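Thymidylate synthase (Enterobacteria phage T4, PDB 1TIS) catalyses the reductive methylation of dUMP to dTMP with 5,10-methylenetetrahydrofolate, giving dihydrofolate, as a homodimer in dTTP biosynthesis. Local coordinates at residues Ile60-Gly65 / Thr85-Asn90; Ala54-Leu59 / Tyr191-His196; Gln5-Asp10 / Ser32-Asp37. All coordinates share one frame; numbering follows the deposited sequence.

Interaction 1: residues Ile60-Gly65 / Thr85-Asn90; sequences IWFLSG and TVWDEN
Trp61 holds CG opposite its backbone N (chi1 171°), which carries the indole off helix 53-64 edge first, while Trp87 turns CG away from its own carbonyl carbon (chi1 -79°) and offers a ring face. The pair is T-shaped: the six-membered edge of Trp61 is directed at the five-membered ring of Trp87, with the two planes at 60°. The evidence is that Trp61 CZ3 lies over one face of Trp87, 3.7 Å from its NE1 and 3.9 Å from its CD1.

Phe62 meets the same indole differently. Its CZ stands 4.1 Å from Trp87 CZ2, and each ring is approached at its edge, near its plane, so no face is used. Trp87 therefore receives Trp61 on a face and Phe62 on its rim. Its NE1 is hydrogen-bonded to Glu58 OE1, and Trp61 NE1 to Asn68 O; both indole N-H groups thus have partners, which would help hold each ring in its rotation.

Beyond the aromatic residues, Ser64 OG donates to Trp61 O at 2.8 Å, in the carbonyl plane and on a lone pair, and Gly65 ends the helix in a Schellman motif. Tyr109 stacks on Phe62 and Trp113 meets it edge-to-face. The whole is a buried aromatic cluster, with the Trp87 side chain about 8 Å from that of Cys156, the probable nucleophile.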
loop_
_atom_site.group_PDB
_atom_site.type_symbol
_atom_site.label_atom_id
_atom_site.label_comp_id
_atom_site.label_asym_id
_atom_site.label_seq_id
_atom_site.Cartn_x
_atom_site.Cartn_y
_atom_site.Cartn_z
ATOM N N ILE A 60 -16.516 -13.360 -5.093
ATOM C CA ILE A 60 -16.626 -14.683 -4.488
ATOM C C ILE A 60 -15.610 -15.667 -5.058
ATOM O O ILE A 60 -14.991 -16.453 -4.341
ATOM C CB ILE A 60 -18.063 -15.161 -4.700
ATOM C CG1 ILE A 60 -19.030 -14.217 -3.924
ATOM C CG2 ILE A 60 -18.156 -16.650 -4.290
ATOM C CD1 ILE A 60 -20.459 -14.028 -4.487
ATOM N N TRP A 61 -15.416 -15.574 -6.372
ATOM C CA TRP A 61 -14.498 -16.407 -7.139
ATOM C C TRP A 61 -13.083 -16.176 -6.618
ATOM O O TRP A 61 -12.365 -17.119 -6.265
ATOM C CB TRP A 61 -14.724 -16.010 -8.608
ATOM C CG TRP A 61 -13.764 -16.558 -9.627
ATOM C CD1 TRP A 61 -13.706 -17.896 -9.875
ATOM C CD2 TRP A 61 -12.852 -15.836 -10.345
ATOM N NE1 TRP A 61 -12.743 -18.033 -10.749
ATOM C CE2 TRP A 61 -12.217 -16.834 -11.055
ATOM C CE3 TRP A 61 -12.457 -14.530 -10.508
ATOM C CZ2 TRP A 61 -11.186 -16.536 -11.930
ATOM C CZ3 TRP A 61 -11.427 -14.235 -11.381
ATOM C CH2 TRP A 61 -10.793 -15.224 -12.090
ATOM N N PHE A 62 -12.723 -14.906 -6.494
ATOM C CA PHE A 62 -11.484 -14.438 -5.889
ATOM C C PHE A 62 -11.269 -15.166 -4.568
ATOM O O PHE A 62 -10.256 -15.849 -4.393
ATOM C CB PHE A 62 -11.611 -12.927 -5.675
ATOM C CG PHE A 62 -11.240 -12.024 -6.849
ATOM C CD1 PHE A 62 -11.082 -12.519 -8.124
ATOM C CD2 PHE A 62 -10.936 -10.708 -6.596
ATOM C CE1 PHE A 62 -10.614 -11.705 -9.123
ATOM C CE2 PHE A 62 -10.466 -9.901 -7.599
ATOM C CZ PHE A 62 -10.301 -10.401 -8.861
ATOM N N LEU A 63 -12.295 -15.133 -3.700
ATOM C CA LEU A 63 -12.278 -15.812 -2.420
ATOM C C LEU A 63 -12.253 -17.326 -2.612
ATOM O O LEU A 63 -11.863 -18.008 -1.668
ATOM C CB LEU A 63 -13.514 -15.352 -1.615
ATOM C CG LEU A 63 -13.585 -14.048 -0.785
ATOM C CD1 LEU A 63 -14.928 -13.927 -0.092
ATOM C CD2 LEU A 63 -12.651 -14.094 0.399
ATOM N N SER A 64 -12.634 -17.947 -3.744
ATOM C CA SER A 64 -12.523 -19.399 -3.860
ATOM C C SER A 64 -11.109 -19.921 -4.202
ATOM O O SER A 64 -10.858 -21.140 -4.172
ATOM C CB SER A 64 -13.520 -19.934 -4.904
ATOM O OG SER A 64 -13.152 -19.809 -6.278
ATOM N N GLY A 65 -10.119 -19.064 -4.495
ATOM C CA GLY A 65 -8.791 -19.542 -4.880
ATOM C C GLY A 65 -8.763 -19.948 -6.343
ATOM O O GLY A 65 -7.781 -20.521 -6.819
ATOM N N THR A 85 -18.386 -12.599 -19.237
ATOM C CA THR A 85 -17.863 -12.266 -17.943
ATOM C C THR A 85 -16.617 -11.401 -18.134
ATOM O O THR A 85 -15.880 -11.476 -19.119
ATOM C CB THR A 85 -17.566 -13.577 -17.162
ATOM O OG1 THR A 85 -17.955 -13.254 -15.834
ATOM C CG2 THR A 85 -16.125 -14.056 -17.155
ATOM N N VAL A 86 -16.470 -10.569 -17.107
ATOM C CA VAL A 86 -15.434 -9.570 -16.900
ATOM C C VAL A 86 -13.986 -9.935 -17.243
ATOM O O VAL A 86 -13.196 -9.036 -17.535
ATOM C CB VAL A 86 -15.518 -9.098 -15.413
ATOM C CG1 VAL A 86 -16.522 -7.967 -15.332
ATOM C CG2 VAL A 86 -15.938 -10.246 -14.460
ATOM N N TRP A 87 -13.574 -11.213 -17.185
ATOM C CA TRP A 87 -12.213 -11.542 -17.544
ATOM C C TRP A 87 -12.133 -12.192 -18.917
ATOM O O TRP A 87 -11.037 -12.432 -19.416
ATOM C CB TRP A 87 -11.581 -12.481 -16.490
ATOM C CG TRP A 87 -11.092 -11.790 -15.203
ATOM C CD1 TRP A 87 -11.997 -11.560 -14.223
ATOM C CD2 TRP A 87 -9.807 -11.381 -14.851
ATOM N NE1 TRP A 87 -11.305 -11.030 -13.260
ATOM C CE2 TRP A 87 -10.021 -10.906 -13.579
ATOM C CE3 TRP A 87 -8.507 -11.321 -15.335
ATOM C CZ2 TRP A 87 -9.026 -10.389 -12.780
ATOM C CZ3 TRP A 87 -7.484 -10.804 -14.544
ATOM C CH2 TRP A 87 -7.747 -10.343 -13.282
ATOM N N ASP A 88 -13.238 -12.421 -19.624
ATOM C CA ASP A 88 -13.214 -13.070 -20.928
ATOM C C ASP A 88 -12.321 -12.461 -21.988
ATOM O O ASP A 88 -11.381 -13.100 -22.479
ATOM C CB ASP A 88 -14.611 -13.134 -21.488
ATOM C CG ASP A 88 -15.468 -14.189 -20.832
ATOM O OD1 ASP A 88 -14.997 -15.270 -20.477
ATOM O OD2 ASP A 88 -16.642 -13.916 -20.704
ATOM N N GLU A 89 -12.570 -11.215 -22.361
ATOM C CA GLU A 89 -11.719 -10.570 -23.331
ATOM C C GLU A 89 -10.676 -9.972 -22.425
ATOM O O GLU A 89 -10.808 -8.814 -22.032
ATOM C CB GLU A 89 -12.455 -9.465 -24.094
ATOM C CG GLU A 89 -12.952 -9.848 -25.501
ATOM C CD GLU A 89 -14.319 -10.531 -25.595
ATOM O OE1 GLU A 89 -15.291 -10.016 -25.031
ATOM O OE2 GLU A 89 -14.418 -11.571 -26.249
ATOM N N ASN A 90 -9.751 -10.843 -21.993
ATOM C CA ASN A 90 -8.606 -10.537 -21.093
ATOM C C ASN A 90 -7.817 -11.852 -21.031
ATOM O O ASN A 90 -6.587 -11.942 -21.163
ATOM C CB ASN A 90 -9.064 -10.121 -19.656
ATOM C CG ASN A 90 -8.079 -9.242 -18.897
ATOM O OD1 ASN A 90 -7.319 -9.722 -18.072
ATOM N ND2 ASN A 90 -8.010 -7.943 -19.089
#

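Interaction 2: residues Ala54-Leu59 / Tyr191-His196; sequences ACIAEL and YATLVH
Leu59 and Thr193 have the most surface buried here, followed by Leu194, and together they define how helix 53-64 lies against helix 184-202. Leu59 starts out toward the other helix and divides its two methyls between two neighbours. CD2 reaches Thr193, at 3.7 Å from its CG2 and 3.8 Å from its CB, while CD1 reaches Leu194, at 3.7 Å from its CG and 3.8 Å from its CD2. With CG opposite the backbone N (chi1 163°), the branch point is carried toward helix 184-202, where the fork can meet two consecutive residues.

Thr193 likewise sets out toward its partner helix. Its CG2 and CB face Leu59, whereas OG1, set beside its own backbone N, is hydrogen-bonded back to Ala189 O in the preceding turn. The bond satisfies the hydroxyl within its own helix; with OG1 so placed (chi1 -50°), CG2 lies toward Leu59. Ile56 adds its CD1 at 3.8 Å from Thr193 OG1 and 4.1 Å from Thr193 CG2, the two side chains crossing at about a right angle. No hydrogen bond joins the segments; the contact is apolar packing.

The short axes approach to 10.4 Å with a signed crossing angle of -55°, so the helices run across each other rather than alongside. One turn earlier on helix 184-202, Ser190 touches Cys55 and Leu59. Ala57 packs on Leu72 and Gln76 of helix 69-77. Leu194 and Tyr191 rest on Leu171 of strand 168-179, which places helix 184-202 between helix 53-64 and the sheet.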
loop_
_atom_site.group_PDB
_atom_site.type_symbol
_atom_site.label_atom_id
_atom_site.label_comp_id
_atom_site.label_asym_id
_atom_site.label_seq_id
_atom_site.Cartn_x
_atom_site.Cartn_y
_atom_site.Cartn_z
ATOM N N ALA A 54 -21.905 -9.073 -11.543
ATOM C CA ALA A 54 -20.603 -9.545 -11.999
ATOM C C ALA A 54 -19.483 -9.005 -11.131
ATOM O O ALA A 54 -18.368 -9.511 -11.168
ATOM C CB ALA A 54 -20.266 -9.088 -13.392
ATOM N N CYS A 55 -19.689 -7.938 -10.382
ATOM C CA CYS A 55 -18.717 -7.501 -9.399
ATOM C C CYS A 55 -18.735 -8.405 -8.151
ATOM O O CYS A 55 -17.691 -8.720 -7.553
ATOM C CB CYS A 55 -19.027 -6.066 -9.050
ATOM S SG CYS A 55 -18.128 -5.703 -7.538
ATOM N N ILE A 56 -19.938 -8.869 -7.793
ATOM C CA ILE A 56 -20.204 -9.739 -6.661
ATOM C C ILE A 56 -19.654 -11.113 -6.972
ATOM O O ILE A 56 -19.171 -11.822 -6.091
ATOM C CB ILE A 56 -21.752 -9.759 -6.424
ATOM C CG1 ILE A 56 -22.197 -8.381 -6.036
ATOM C CG2 ILE A 56 -22.163 -10.685 -5.318
ATOM C CD1 ILE A 56 -21.481 -7.749 -4.794
ATOM N N ALA A 57 -19.701 -11.510 -8.245
ATOM C CA ALA A 57 -19.248 -12.837 -8.663
ATOM C C ALA A 57 -17.769 -13.001 -8.828
ATOM O O ALA A 57 -17.251 -14.114 -8.765
ATOM C CB ALA A 57 -19.796 -13.261 -9.990
ATOM N N GLU A 58 -17.116 -11.880 -9.101
ATOM C CA GLU A 58 -15.687 -11.864 -9.199
ATOM C C GLU A 58 -15.190 -11.967 -7.784
ATOM O O GLU A 58 -14.308 -12.796 -7.567
ATOM C CB GLU A 58 -15.205 -10.589 -9.802
ATOM C CG GLU A 58 -13.707 -10.575 -9.809
ATOM C CD GLU A 58 -13.175 -9.408 -10.588
ATOM O OE1 GLU A 58 -13.271 -9.478 -11.808
ATOM O OE2 GLU A 58 -12.685 -8.447 -9.993
ATOM N N LEU A 59 -15.721 -11.187 -6.820
ATOM C CA LEU A 59 -15.261 -11.252 -5.446
ATOM C C LEU A 59 -15.409 -12.654 -4.901
ATOM O O LEU A 59 -14.449 -13.137 -4.294
ATOM C CB LEU A 59 -16.045 -10.301 -4.554
ATOM C CG LEU A 59 -16.009 -10.466 -3.010
ATOM C CD1 LEU A 59 -14.683 -9.980 -2.433
ATOM C CD2 LEU A 59 -17.197 -9.725 -2.428
ATOM N N TYR A 191 -14.475 -4.126 -2.268
ATOM C CA TYR A 191 -14.056 -4.208 -0.880
ATOM C C TYR A 191 -15.163 -3.790 0.090
ATOM O O TYR A 191 -15.165 -4.277 1.221
ATOM C CB TYR A 191 -12.834 -3.358 -0.669
ATOM C CG TYR A 191 -11.592 -3.967 -1.298
ATOM C CD1 TYR A 191 -10.957 -5.064 -0.741
ATOM C CD2 TYR A 191 -11.105 -3.427 -2.462
ATOM C CE1 TYR A 191 -9.845 -5.620 -1.369
ATOM C CE2 TYR A 191 -9.993 -3.981 -3.086
ATOM C CZ TYR A 191 -9.359 -5.078 -2.545
ATOM O OH TYR A 191 -8.287 -5.621 -3.231
ATOM N N ALA A 192 -16.132 -2.916 -0.252
ATOM C CA ALA A 192 -17.299 -2.593 0.583
ATOM C C ALA A 192 -18.033 -3.876 0.974
ATOM O O ALA A 192 -18.385 -4.086 2.150
ATOM C CB ALA A 192 -18.269 -1.742 -0.190
ATOM N N THR A 193 -18.258 -4.762 -0.019
ATOM C CA THR A 193 -18.851 -6.066 0.206
ATOM C C THR A 193 -17.802 -6.824 1.006
ATOM O O THR A 193 -18.213 -7.290 2.076
ATOM C CB THR A 193 -19.166 -6.759 -1.124
ATOM O OG1 THR A 193 -19.891 -5.827 -1.917
ATOM C CG2 THR A 193 -20.065 -7.973 -0.981
ATOM N N LEU A 194 -16.490 -6.926 0.692
ATOM C CA LEU A 194 -15.531 -7.631 1.573
ATOM C C LEU A 194 -15.492 -7.179 3.034
ATOM O O LEU A 194 -15.301 -8.021 3.922
ATOM C CB LEU A 194 -14.073 -7.521 1.109
ATOM C CG LEU A 194 -13.219 -8.765 0.735
ATOM C CD1 LEU A 194 -11.848 -8.580 1.360
ATOM C CD2 LEU A 194 -13.793 -10.065 1.259
ATOM N N VAL A 195 -15.696 -5.905 3.403
ATOM C CA VAL A 195 -15.700 -5.574 4.822
ATOM C C VAL A 195 -17.047 -6.006 5.367
ATOM O O VAL A 195 -17.190 -6.203 6.564
ATOM C CB VAL A 195 -15.429 -4.067 5.000
ATOM C CG1 VAL A 195 -16.493 -3.294 4.336
ATOM C CG2 VAL A 195 -15.444 -3.668 6.469
ATOM N N HIS A 196 -18.079 -6.182 4.551
ATOM C CA HIS A 196 -19.334 -6.741 5.049
ATOM C C HIS A 196 -19.263 -8.220 5.422
ATOM O O HIS A 196 -19.631 -8.645 6.520
ATOM C CB HIS A 196 -20.438 -6.562 4.009
ATOM C CG HIS A 196 -21.084 -5.219 4.214
ATOM N ND1 HIS A 196 -20.608 -4.050 3.840
ATOM C CD2 HIS A 196 -22.265 -5.031 4.893
ATOM C CE1 HIS A 196 -21.449 -3.158 4.272
ATOM N NE2 HIS A 196 -22.437 -3.748 4.901
#

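Interaction 3: residues Gln5-Asp10 / Ser32-Asp37; sequences QDLIKD and SKLRWD
No flat group lies between Leu7 and its partners Leu34 and Ser32; the contact is made by aliphatic carbons alone. The one aromatic ring in these segments, the indole of Trp36, takes no part in it and packs instead against Leu209 and Phe211 of strand 205-219, against Pro43 and against Gln3 at the start of helix 3-12. No other planar group of the segments touches across: Asp6 OD2 and Arg35 NH2 stay 6.8 Å apart, too far for a salt bridge, and any attraction between these opposite charges would be long-range.

Leu7 carries the helix side of the contact. With CG opposite the backbone N (chi1 -179°), it sends its two methyls to different residues: CD2 stands 4.2 Å from Leu34 CD2, and CD1 the same 4.2 Å from Ser32 CB. Leu34 starts out toward the helix, and the two leucine side chains cross at about a right angle. Methyl meets methyl here, and no polar atom is used.

Ser32 presents its CB to Leu7, while its OG is hydrogen-bonded to Thr216 OG1 on strand 205-219. Backbone bonds of Ser32 with Gly213 and of Trp36 with Leu209 fix the strand in the sheet. Lys33 points away from the helix, and its NZ bonds Ser32 O of the second subunit, a bond repeated in reverse. The arrangement is thus a helix-on-sheet packing layer, with the N-terminal helix 3-12 on one face of strand 33-37 and the subunit contact at Lys33 on the other, consistent with the back-to-back sheets of the thymidylate synthase dimer.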
loop_
_atom_site.group_PDB
_atom_site.type_symbol
_atom_site.label_atom_id
_atom_site.label_comp_id
_atom_site.label_asym_id
_atom_site.label_seq_id
_atom_site.Cartn_x
_atom_site.Cartn_y
_atom_site.Cartn_z
ATOM N N GLN A 5 -17.056 13.093 -5.991
ATOM C CA GLN A 5 -17.260 14.253 -6.862
ATOM C C GLN A 5 -16.085 15.217 -6.859
ATOM O O GLN A 5 -15.652 15.714 -7.904
ATOM C CB GLN A 5 -18.535 14.975 -6.418
ATOM C CG GLN A 5 -19.871 14.416 -6.951
ATOM C CD GLN A 5 -20.125 12.907 -6.821
ATOM O OE1 GLN A 5 -19.763 12.242 -5.841
ATOM N NE2 GLN A 5 -20.733 12.303 -7.835
ATOM N N ASP A 6 -15.581 15.431 -5.638
ATOM C CA ASP A 6 -14.400 16.236 -5.407
ATOM C C ASP A 6 -13.211 15.684 -6.185
ATOM O O ASP A 6 -12.763 16.344 -7.128
ATOM C CB ASP A 6 -13.990 16.262 -3.937
ATOM C CG ASP A 6 -15.004 16.786 -2.925
ATOM O OD1 ASP A 6 -15.704 17.762 -3.203
ATOM O OD2 ASP A 6 -15.069 16.218 -1.831
ATOM N N LEU A 7 -12.716 14.473 -5.891
ATOM C CA LEU A 7 -11.495 13.958 -6.492
ATOM C C LEU A 7 -11.402 14.207 -7.973
ATOM O O LEU A 7 -10.442 14.838 -8.410
ATOM C CB LEU A 7 -11.322 12.440 -6.282
ATOM C CG LEU A 7 -10.049 11.744 -6.859
ATOM C CD1 LEU A 7 -8.790 12.468 -6.357
ATOM C CD2 LEU A 7 -10.015 10.269 -6.447
ATOM N N ILE A 8 -12.475 13.888 -8.686
ATOM C CA ILE A 8 -12.504 14.001 -10.142
ATOM C C ILE A 8 -12.062 15.391 -10.611
ATOM O O ILE A 8 -11.202 15.533 -11.496
ATOM C CB ILE A 8 -13.933 13.699 -10.662
ATOM C CG1 ILE A 8 -14.483 12.437 -10.015
ATOM C CG2 ILE A 8 -13.878 13.520 -12.191
ATOM C CD1 ILE A 8 -16.006 12.273 -10.144
ATOM N N LYS A 9 -12.590 16.408 -9.917
ATOM C CA LYS A 9 -12.295 17.793 -10.221
ATOM C C LYS A 9 -10.834 18.091 -9.926
ATOM O O LYS A 9 -10.155 18.801 -10.676
ATOM C CB LYS A 9 -13.145 18.724 -9.372
ATOM C CG LYS A 9 -13.815 19.877 -10.099
ATOM C CD LYS A 9 -15.113 19.388 -10.744
ATOM C CE LYS A 9 -16.069 18.704 -9.743
ATOM N NZ LYS A 9 -17.385 18.563 -10.327
ATOM N N ASP A 10 -10.329 17.521 -8.837
ATOM C CA ASP A 10 -8.983 17.811 -8.420
ATOM C C ASP A 10 -7.934 17.131 -9.258
ATOM O O ASP A 10 -6.781 17.570 -9.258
ATOM C CB ASP A 10 -8.873 17.431 -6.994
ATOM C CG ASP A 10 -9.942 18.200 -6.232
ATOM O OD1 ASP A 10 -9.886 19.433 -6.161
ATOM O OD2 ASP A 10 -10.860 17.566 -5.733
ATOM N N SER A 32 -3.712 9.349 -4.307
ATOM C CA SER A 32 -5.018 9.778 -3.802
ATOM C C SER A 32 -5.392 8.938 -2.574
ATOM O O SER A 32 -4.729 7.953 -2.286
ATOM C CB SER A 32 -6.019 9.608 -4.932
ATOM O OG SER A 32 -5.333 9.937 -6.138
ATOM N N LYS A 33 -6.411 9.250 -1.789
ATOM C CA LYS A 33 -6.897 8.461 -0.664
ATOM C C LYS A 33 -8.304 9.007 -0.396
ATOM O O LYS A 33 -8.570 10.188 -0.646
ATOM C CB LYS A 33 -5.974 8.655 0.524
ATOM C CG LYS A 33 -6.521 8.234 1.879
ATOM C CD LYS A 33 -5.389 7.979 2.881
ATOM C CE LYS A 33 -4.724 6.678 2.438
ATOM N NZ LYS A 33 -3.531 6.344 3.181
ATOM N N LEU A 34 -9.283 8.222 -0.001
ATOM C CA LEU A 34 -10.613 8.742 0.306
ATOM C C LEU A 34 -11.063 7.976 1.554
ATOM O O LEU A 34 -10.368 7.003 1.868
ATOM C CB LEU A 34 -11.575 8.443 -0.829
ATOM C CG LEU A 34 -11.261 8.839 -2.265
ATOM C CD1 LEU A 34 -12.378 8.304 -3.124
ATOM C CD2 LEU A 34 -11.170 10.345 -2.455
ATOM N N ARG A 35 -12.123 8.272 2.323
ATOM C CA ARG A 35 -12.533 7.405 3.427
ATOM C C ARG A 35 -14.044 7.331 3.414
ATOM O O ARG A 35 -14.682 8.364 3.221
ATOM C CB ARG A 35 -12.036 7.937 4.787
ATOM C CG ARG A 35 -12.137 9.428 5.027
ATOM C CD ARG A 35 -11.047 10.379 4.464
ATOM N NE ARG A 35 -11.544 11.756 4.563
ATOM C CZ ARG A 35 -11.367 12.679 3.597
ATOM N NH1 ARG A 35 -10.613 12.441 2.510
ATOM N NH2 ARG A 35 -11.930 13.891 3.724
ATOM N N TRP A 36 -14.678 6.174 3.589
ATOM C CA TRP A 36 -16.133 6.009 3.523
ATOM C C TRP A 36 -16.671 5.450 4.813
ATOM O O TRP A 36 -16.073 4.518 5.342
ATOM C CB TRP A 36 -16.622 5.003 2.455
ATOM C CG TRP A 36 -16.375 5.394 1.019
ATOM C CD1 TRP A 36 -17.260 6.168 0.333
ATOM C CD2 TRP A 36 -15.247 5.085 0.326
ATOM N NE1 TRP A 36 -16.678 6.374 -0.812
ATOM C CE2 TRP A 36 -15.477 5.751 -0.865
ATOM C CE3 TRP A 36 -14.083 4.374 0.521
ATOM C CZ2 TRP A 36 -14.522 5.704 -1.875
ATOM C CZ3 TRP A 36 -13.142 4.336 -0.485
ATOM C CH2 TRP A 36 -13.356 4.996 -1.676
ATOM N N ASP A 37 -17.792 5.945 5.323
ATOM C CA ASP A 37 -18.381 5.366 6.523
ATOM C C ASP A 37 -19.478 4.463 6.024
ATOM O O ASP A 37 -20.494 4.970 5.553
ATOM C CB ASP A 37 -19.023 6.407 7.449
ATOM C CG ASP A 37 -18.078 6.933 8.513
ATOM O OD1 ASP A 37 -17.842 6.194 9.483
ATOM O OD2 ASP A 37 -17.603 8.068 8.365
#

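Interaction 3 closes first along the chain, and interaction 1 then lies nested within the long loop that interaction 2 closes. Interactions 1 and 2 share helix 53-64; their centres are 12 Å apart, and they also touch where Leu63 CD1 lies 4.2 Å from Leu194 CD2, besides being joined through Glu58. Interaction 3 lies on the opposite side of the chain's centre from interaction 1, with its centre 27 Å from that of interaction 1 and 20 Å from that of interaction 2, and touches neither. The three thus run from the sheet bordering the partner subunit, through helix 184-202, to the aromatic cluster near the probable active site.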